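Local coordinates for T cell receptor gamma chain (Monodelphis domestica, PDB 7L15), which forms the gamma chain of the marsupial gamma mu T cell receptor and probably takes part in antigen recognition at the T cell surface, at residues F152-D164 with V196-E208. Numbering follows the deposited sequence.
With NAG (2-acetamido-2-deoxy-beta-D-glucopyranose), chain C.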
loop_
_atom_site.group_PDB
_atom_site.type_symbol
_atom_site.label_atom_id
_atom_site.label_comp_id
_atom_site.label_asym_id
_atom_site.label_seq_id
_atom_site.Cartn_x
_atom_site.Cartn_y
_atom_site.Cartn_z
ATOM N N PHE B 152 -3.821 8.787 -15.827
ATOM C CA PHE B 152 -4.533 9.397 -14.711
ATOM C C PHE B 152 -3.637 10.386 -13.971
ATOM O O PHE B 152 -2.411 10.399 -14.126
ATOM C CB PHE B 152 -5.134 8.351 -13.741
ATOM C CG PHE B 152 -4.152 7.326 -13.194
ATOM C CD1 PHE B 152 -3.370 7.604 -12.093
ATOM C CD2 PHE B 152 -4.073 6.056 -13.755
ATOM C CE1 PHE B 152 -2.490 6.648 -11.570
ATOM C CE2 PHE B 152 -3.196 5.084 -13.240
ATOM C CZ PHE B 152 -2.399 5.384 -12.160
ATOM N N PHE B 153 -4.289 11.266 -13.199
ATOM C CA PHE B 153 -3.632 12.230 -12.341
ATOM C C PHE B 153 -4.612 12.542 -11.218
ATOM O O PHE B 153 -5.787 12.814 -11.504
ATOM C CB PHE B 153 -3.245 13.518 -13.064
ATOM C CG PHE B 153 -2.490 14.472 -12.198
ATOM C CD1 PHE B 153 -3.155 15.315 -11.328
ATOM C CD2 PHE B 153 -1.106 14.502 -12.234
ATOM C CE1 PHE B 153 -2.444 16.171 -10.512
ATOM C CE2 PHE B 153 -0.397 15.354 -11.434
ATOM C CZ PHE B 153 -1.060 16.189 -10.569
ATOM N N PRO B 154 -4.178 12.529 -9.949
ATOM C CA PRO B 154 -2.802 12.332 -9.463
ATOM C C PRO B 154 -2.307 10.879 -9.528
ATOM O O PRO B 154 -3.064 10.008 -9.951
ATOM C CB PRO B 154 -2.890 12.800 -8.009
ATOM C CG PRO B 154 -4.276 12.393 -7.603
ATOM C CD PRO B 154 -5.147 12.587 -8.834
ATOM N N ASN B 155 -1.055 10.643 -9.108
ATOM C CA ASN B 155 -0.418 9.321 -9.127
ATOM C C ASN B 155 -0.834 8.431 -7.956
ATOM O O ASN B 155 0.010 7.786 -7.337
ATOM C CB ASN B 155 1.100 9.493 -9.158
ATOM C CG ASN B 155 1.641 10.212 -7.925
ATOM O OD1 ASN B 155 0.928 10.950 -7.256
ATOM N ND2 ASN B 155 2.928 9.996 -7.625
ATOM N N VAL B 156 -2.119 8.401 -7.625
ATOM C CA VAL B 156 -2.644 7.595 -6.533
ATOM C C VAL B 156 -3.832 6.820 -7.081
ATOM O O VAL B 156 -4.728 7.408 -7.695
ATOM C CB VAL B 156 -3.072 8.463 -5.329
ATOM C CG1 VAL B 156 -3.587 7.591 -4.210
ATOM C CG2 VAL B 156 -1.927 9.330 -4.833
ATOM N N VAL B 157 -3.850 5.509 -6.853
ATOM C CA VAL B 157 -4.924 4.673 -7.366
ATOM C C VAL B 157 -4.933 3.390 -6.554
ATOM O O VAL B 157 -3.908 2.978 -6.005
ATOM C CB VAL B 157 -4.748 4.411 -8.886
ATOM C CG1 VAL B 157 -3.572 3.467 -9.124
ATOM C CG2 VAL B 157 -6.041 3.865 -9.526
ATOM N N LYS B 158 -6.106 2.777 -6.453
ATOM C CA LYS B 158 -6.313 1.545 -5.707
ATOM C C LYS B 158 -7.112 0.601 -6.595
ATOM O O LYS B 158 -8.136 1.001 -7.157
ATOM C CB LYS B 158 -7.049 1.833 -4.394
ATOM C CG LYS B 158 -7.430 0.610 -3.572
ATOM C CD LYS B 158 -8.050 1.016 -2.227
ATOM C CE LYS B 158 -8.422 -0.193 -1.358
ATOM N NZ LYS B 158 -9.195 0.223 -0.145
ATOM N N THR B 159 -6.620 -0.625 -6.763
ATOM C CA THR B 159 -7.240 -1.603 -7.647
ATOM C C THR B 159 -7.294 -2.944 -6.931
ATOM O O THR B 159 -6.415 -3.261 -6.126
ATOM C CB THR B 159 -6.476 -1.769 -8.971
ATOM O OG1 THR B 159 -5.211 -2.384 -8.716
ATOM C CG2 THR B 159 -6.238 -0.434 -9.644
ATOM N N TYR B 160 -8.334 -3.728 -7.220
ATOM C CA TYR B 160 -8.459 -5.043 -6.612
ATOM C C TYR B 160 -9.355 -5.927 -7.479
ATOM O O TYR B 160 -10.213 -5.447 -8.225
ATOM C CB TYR B 160 -8.969 -4.967 -5.157
ATOM C CG TYR B 160 -10.057 -3.926 -4.857
ATOM C CD1 TYR B 160 -9.756 -2.572 -4.826
ATOM C CD2 TYR B 160 -11.366 -4.307 -4.567
ATOM C CE1 TYR B 160 -10.724 -1.613 -4.555
ATOM C CE2 TYR B 160 -12.359 -3.344 -4.274
ATOM C CZ TYR B 160 -12.020 -1.996 -4.272
ATOM O OH TYR B 160 -12.946 -1.005 -4.006
ATOM N N TRP B 161 -9.118 -7.229 -7.378
ATOM C CA TRP B 161 -9.863 -8.252 -8.089
ATOM C C TRP B 161 -10.624 -9.094 -7.079
ATOM O O TRP B 161 -10.062 -9.495 -6.059
ATOM C CB TRP B 161 -8.926 -9.149 -8.898
ATOM C CG TRP B 161 -8.000 -8.404 -9.817
ATOM C CD1 TRP B 161 -6.954 -7.595 -9.458
ATOM C CD2 TRP B 161 -8.029 -8.412 -11.247
ATOM N NE1 TRP B 161 -6.338 -7.090 -10.582
ATOM C CE2 TRP B 161 -6.976 -7.579 -11.692
ATOM C CE3 TRP B 161 -8.845 -9.041 -12.200
ATOM C CZ2 TRP B 161 -6.715 -7.358 -13.045
ATOM C CZ3 TRP B 161 -8.585 -8.815 -13.560
ATOM C CH2 TRP B 161 -7.531 -7.976 -13.964
ATOM N N LYS B 162 -11.897 -9.363 -7.359
ATOM C CA LYS B 162 -12.696 -10.273 -6.554
ATOM C C LYS B 162 -13.335 -11.321 -7.454
ATOM O O LYS B 162 -13.582 -11.079 -8.638
ATOM C CB LYS B 162 -13.788 -9.543 -5.787
ATOM C CG LYS B 162 -13.306 -8.513 -4.792
ATOM C CD LYS B 162 -14.473 -8.051 -3.920
ATOM C CE LYS B 162 -14.011 -7.014 -2.917
ATOM N NZ LYS B 162 -12.703 -7.423 -2.356
ATOM N N GLU B 163 -13.606 -12.491 -6.890
ATOM C CA GLU B 163 -14.433 -13.462 -7.588
ATOM C C GLU B 163 -15.805 -13.505 -6.934
ATOM O O GLU B 163 -15.936 -13.280 -5.728
ATOM C CB GLU B 163 -13.803 -14.855 -7.590
ATOM C CG GLU B 163 -13.614 -15.478 -6.233
ATOM C CD GLU B 163 -12.889 -16.800 -6.332
ATOM O OE1 GLU B 163 -12.008 -17.071 -5.482
ATOM O OE2 GLU B 163 -13.190 -17.556 -7.282
ATOM N N ASP B 164 -16.829 -13.749 -7.750
ATOM C CA ASP B 164 -18.192 -13.788 -7.234
ATOM C C ASP B 164 -18.314 -14.876 -6.175
ATOM O O ASP B 164 -17.865 -16.009 -6.373
ATOM C CB ASP B 164 -19.188 -14.031 -8.370
ATOM C CG ASP B 164 -19.116 -12.966 -9.449
ATOM O OD1 ASP B 164 -18.187 -12.127 -9.409
ATOM O OD2 ASP B 164 -19.993 -12.968 -10.339
ATOM N N VAL B 196 -10.699 -21.811 -12.040
ATOM C CA VAL B 196 -11.163 -20.451 -11.812
ATOM C C VAL B 196 -11.364 -19.682 -13.109
ATOM O O VAL B 196 -11.973 -18.602 -13.093
ATOM C CB VAL B 196 -10.177 -19.730 -10.871
ATOM C CG1 VAL B 196 -10.857 -18.547 -10.190
ATOM C CG2 VAL B 196 -9.611 -20.711 -9.841
ATOM N N LEU B 197 -10.884 -20.217 -14.241
ATOM C CA LEU B 197 -11.071 -19.548 -15.525
ATOM C C LEU B 197 -12.527 -19.556 -15.972
ATOM O O LEU B 197 -12.907 -18.741 -16.817
ATOM C CB LEU B 197 -10.186 -20.192 -16.598
ATOM C CG LEU B 197 -8.717 -19.769 -16.533
ATOM C CD1 LEU B 197 -7.930 -20.376 -17.669
ATOM C CD2 LEU B 197 -8.602 -18.255 -16.574
ATOM N N ARG B 198 -13.347 -20.448 -15.418
ATOM C CA ARG B 198 -14.768 -20.475 -15.727
ATOM C C ARG B 198 -15.589 -19.590 -14.797
ATOM O O ARG B 198 -16.688 -19.170 -15.178
ATOM C CB ARG B 198 -15.286 -21.922 -15.664
ATOM C CG ARG B 198 -14.301 -22.969 -16.214
ATOM C CD ARG B 198 -14.986 -24.278 -16.629
ATOM N NE ARG B 198 -15.961 -24.751 -15.650
ATOM C CZ ARG B 198 -15.723 -25.688 -14.736
ATOM N NH1 ARG B 198 -14.528 -26.268 -14.668
ATOM N NH2 ARG B 198 -16.683 -26.046 -13.890
ATOM N N LYS B 199 -15.073 -19.279 -13.607
ATOM C CA LYS B 199 -15.804 -18.462 -12.645
ATOM C C LYS B 199 -15.816 -16.993 -13.064
ATOM O O LYS B 199 -15.008 -16.531 -13.877
ATOM C CB LYS B 199 -15.195 -18.592 -11.246
ATOM N N ASN B 200 -16.755 -16.257 -12.485
ATOM C CA ASN B 200 -16.934 -14.848 -12.794
ATOM C C ASN B 200 -16.105 -13.989 -11.853
ATOM O O ASN B 200 -16.031 -14.250 -10.650
ATOM C CB ASN B 200 -18.405 -14.462 -12.693
ATOM C CG ASN B 200 -19.220 -15.008 -13.829
ATOM O OD1 ASN B 200 -18.677 -15.411 -14.862
ATOM N ND2 ASN B 200 -20.534 -15.024 -13.657
ATOM N N LEU B 201 -15.484 -12.962 -12.410
ATOM C CA LEU B 201 -14.596 -12.080 -11.671
ATOM C C LEU B 201 -15.109 -10.650 -11.740
ATOM O O LEU B 201 -15.777 -10.264 -12.703
ATOM C CB LEU B 201 -13.186 -12.137 -12.242
ATOM C CG LEU B 201 -12.546 -13.520 -12.273
ATOM C CD1 LEU B 201 -11.129 -13.395 -12.792
ATOM C CD2 LEU B 201 -12.566 -14.165 -10.898
ATOM N N THR B 202 -14.788 -9.858 -10.718
ATOM C CA THR B 202 -15.026 -8.424 -10.765
ATOM C C THR B 202 -13.728 -7.670 -10.484
ATOM O O THR B 202 -12.957 -8.037 -9.594
ATOM C CB THR B 202 -16.132 -8.003 -9.791
ATOM O OG1 THR B 202 -17.324 -8.746 -10.076
ATOM C CG2 THR B 202 -16.443 -6.536 -9.982
ATOM N N TYR B 203 -13.480 -6.638 -11.280
ATOM C CA TYR B 203 -12.313 -5.780 -11.157
ATOM C C TYR B 203 -12.770 -4.396 -10.714
ATOM O O TYR B 203 -13.706 -3.831 -11.297
ATOM C CB TYR B 203 -11.561 -5.705 -12.490
ATOM C CG TYR B 203 -10.462 -4.657 -12.528
ATOM C CD1 TYR B 203 -9.186 -4.943 -12.056
ATOM C CD2 TYR B 203 -10.711 -3.378 -13.029
ATOM C CE1 TYR B 203 -8.177 -3.982 -12.090
ATOM C CE2 TYR B 203 -9.716 -2.400 -13.058
ATOM C CZ TYR B 203 -8.454 -2.709 -12.596
ATOM O OH TYR B 203 -7.472 -1.744 -12.641
ATOM N N PHE B 204 -12.108 -3.850 -9.693
ATOM C CA PHE B 204 -12.461 -2.555 -9.116
ATOM C C PHE B 204 -11.282 -1.595 -9.152
ATOM O O PHE B 204 -10.136 -2.000 -8.948
ATOM C CB PHE B 204 -12.859 -2.671 -7.652
ATOM C CG PHE B 204 -13.994 -3.586 -7.393
ATOM C CD1 PHE B 204 -13.770 -4.906 -7.069
ATOM C CD2 PHE B 204 -15.295 -3.115 -7.422
ATOM C CE1 PHE B 204 -14.836 -5.754 -6.797
ATOM C CE2 PHE B 204 -16.360 -3.959 -7.148
ATOM C CZ PHE B 204 -16.127 -5.275 -6.838
ATOM N N TYR B 205 -11.569 -0.303 -9.315
ATOM C CA TYR B 205 -10.551 0.697 -9.021
ATOM C C TYR B 205 -11.179 1.960 -8.441
ATOM O O TYR B 205 -12.336 2.287 -8.711
ATOM C CB TYR B 205 -9.684 1.035 -10.260
ATOM C CG TYR B 205 -10.400 1.660 -11.434
ATOM C CD1 TYR B 205 -11.019 0.873 -12.396
ATOM C CD2 TYR B 205 -10.429 3.046 -11.598
ATOM C CE1 TYR B 205 -11.659 1.456 -13.486
ATOM C CE2 TYR B 205 -11.051 3.630 -12.671
ATOM C CZ TYR B 205 -11.674 2.841 -13.609
ATOM O OH TYR B 205 -12.297 3.461 -14.667
ATOM N N GLN B 206 -10.393 2.658 -7.624
ATOM C CA GLN B 206 -10.757 3.939 -7.044
ATOM C C GLN B 206 -9.723 4.986 -7.433
ATOM O O GLN B 206 -8.527 4.695 -7.558
ATOM C CB GLN B 206 -10.846 3.882 -5.507
ATOM C CG GLN B 206 -11.954 3.002 -4.971
ATOM C CD GLN B 206 -11.787 2.730 -3.488
ATOM O OE1 GLN B 206 -11.498 3.637 -2.719
ATOM N NE2 GLN B 206 -11.945 1.476 -3.088
ATOM N N HIS B 207 -10.194 6.214 -7.600
ATOM C CA HIS B 207 -9.325 7.304 -7.997
ATOM C C HIS B 207 -10.017 8.603 -7.647
ATOM O O HIS B 207 -11.252 8.676 -7.638
ATOM C CB HIS B 207 -9.005 7.262 -9.490
ATOM C CG HIS B 207 -7.936 8.223 -9.879
ATOM N ND1 HIS B 207 -8.203 9.526 -10.233
ATOM C CD2 HIS B 207 -6.589 8.091 -9.906
ATOM C CE1 HIS B 207 -7.068 10.147 -10.502
ATOM N NE2 HIS B 207 -6.073 9.295 -10.315
ATOM N N GLU B 208 -9.207 9.633 -7.371
ATOM C CA GLU B 208 -9.768 10.891 -6.895
ATOM C C GLU B 208 -10.685 11.525 -7.940
ATOM O O GLU B 208 -11.655 12.201 -7.584
ATOM C CB GLU B 208 -8.644 11.853 -6.488
ATOM C CG GLU B 208 -9.131 13.186 -5.927
ATOM C CD GLU B 208 -8.008 14.212 -5.719
ATOM O OE1 GLU B 208 -6.820 13.820 -5.665
ATOM O OE2 GLU B 208 -8.316 15.420 -5.605
HETATM C C1 NAG C . -21.388 -15.519 -14.705
HETATM C C2 NAG C . -21.922 -16.927 -14.464
HETATM C C3 NAG C . -22.706 -17.397 -15.682
HETATM C C4 NAG C . -23.791 -16.386 -16.041
HETATM C C5 NAG C . -23.204 -14.973 -16.158
HETATM C C6 NAG C . -24.261 -13.904 -16.340
HETATM C C7 NAG C . -20.782 -18.536 -13.007
HETATM C C8 NAG C . -19.595 -19.441 -12.840
HETATM N N2 NAG C . -20.844 -17.851 -14.156
HETATM O O3 NAG C . -23.288 -18.665 -15.402
HETATM O O4 NAG C . -24.386 -16.735 -17.287
HETATM O O5 NAG C . -22.477 -14.632 -14.967
HETATM O O6 NAG C . -23.686 -12.604 -16.354
HETATM O O7 NAG C . -21.648 -18.431 -12.142
HETATM O O HOH W 1 -6.234 9.334 -6.891
#
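Across two antiparallel strands, 158-163 and 201-206, the edge of Y203 points into the face of W161: CD1 lies over the centre of the indole, 3.5 Å from W161 CE2. Large flat rings suit this buried face because they fill the space between the two sheets of an immunoglobulin C1-set domain. On the other, partly exposed face F204 CB sits over the Y160 ring, 3.6 Å from its centroid, a CH-pi contact, while the two rings run nearly parallel (20°) but slid apart. With CG of Y160 lodged between the backbone N and the carbonyl carbon (chi1 39°), the ring leans over the neighbouring strand. Tyrosine gives this face both apolar surface and a polar end: its hydroxyl accepts a hydrogen bond from Q206 NE2 (2.8 Å), close to the amide plane. Paired backbone hydrogen bonds link K158 with Q206, Y160 with F204 and K162 with T202.

Ahead of strand 158-163, the cis peptide before P154 shapes the turn. H207 NE2 donates to P154 O (3.1 Å), nearly in the imidazole plane and on a carbonyl lone pair; ND1 hydrogen-bonds D209 N. A water joins V156 O to E208 N. At the opposite end N200, in the sequon N200-L201-T202, carries NAG on ND2, and N200 O accepts a hydrogen bond from D164 N (3.0 Å).

W161 NE1 hydrogen-bonds S188 of strand 183-193, and Y203 packs on C147 and L149 of strand 142-152, tying the sandwich's sheets together; strand 215-219 flanks 201-206 on its other side.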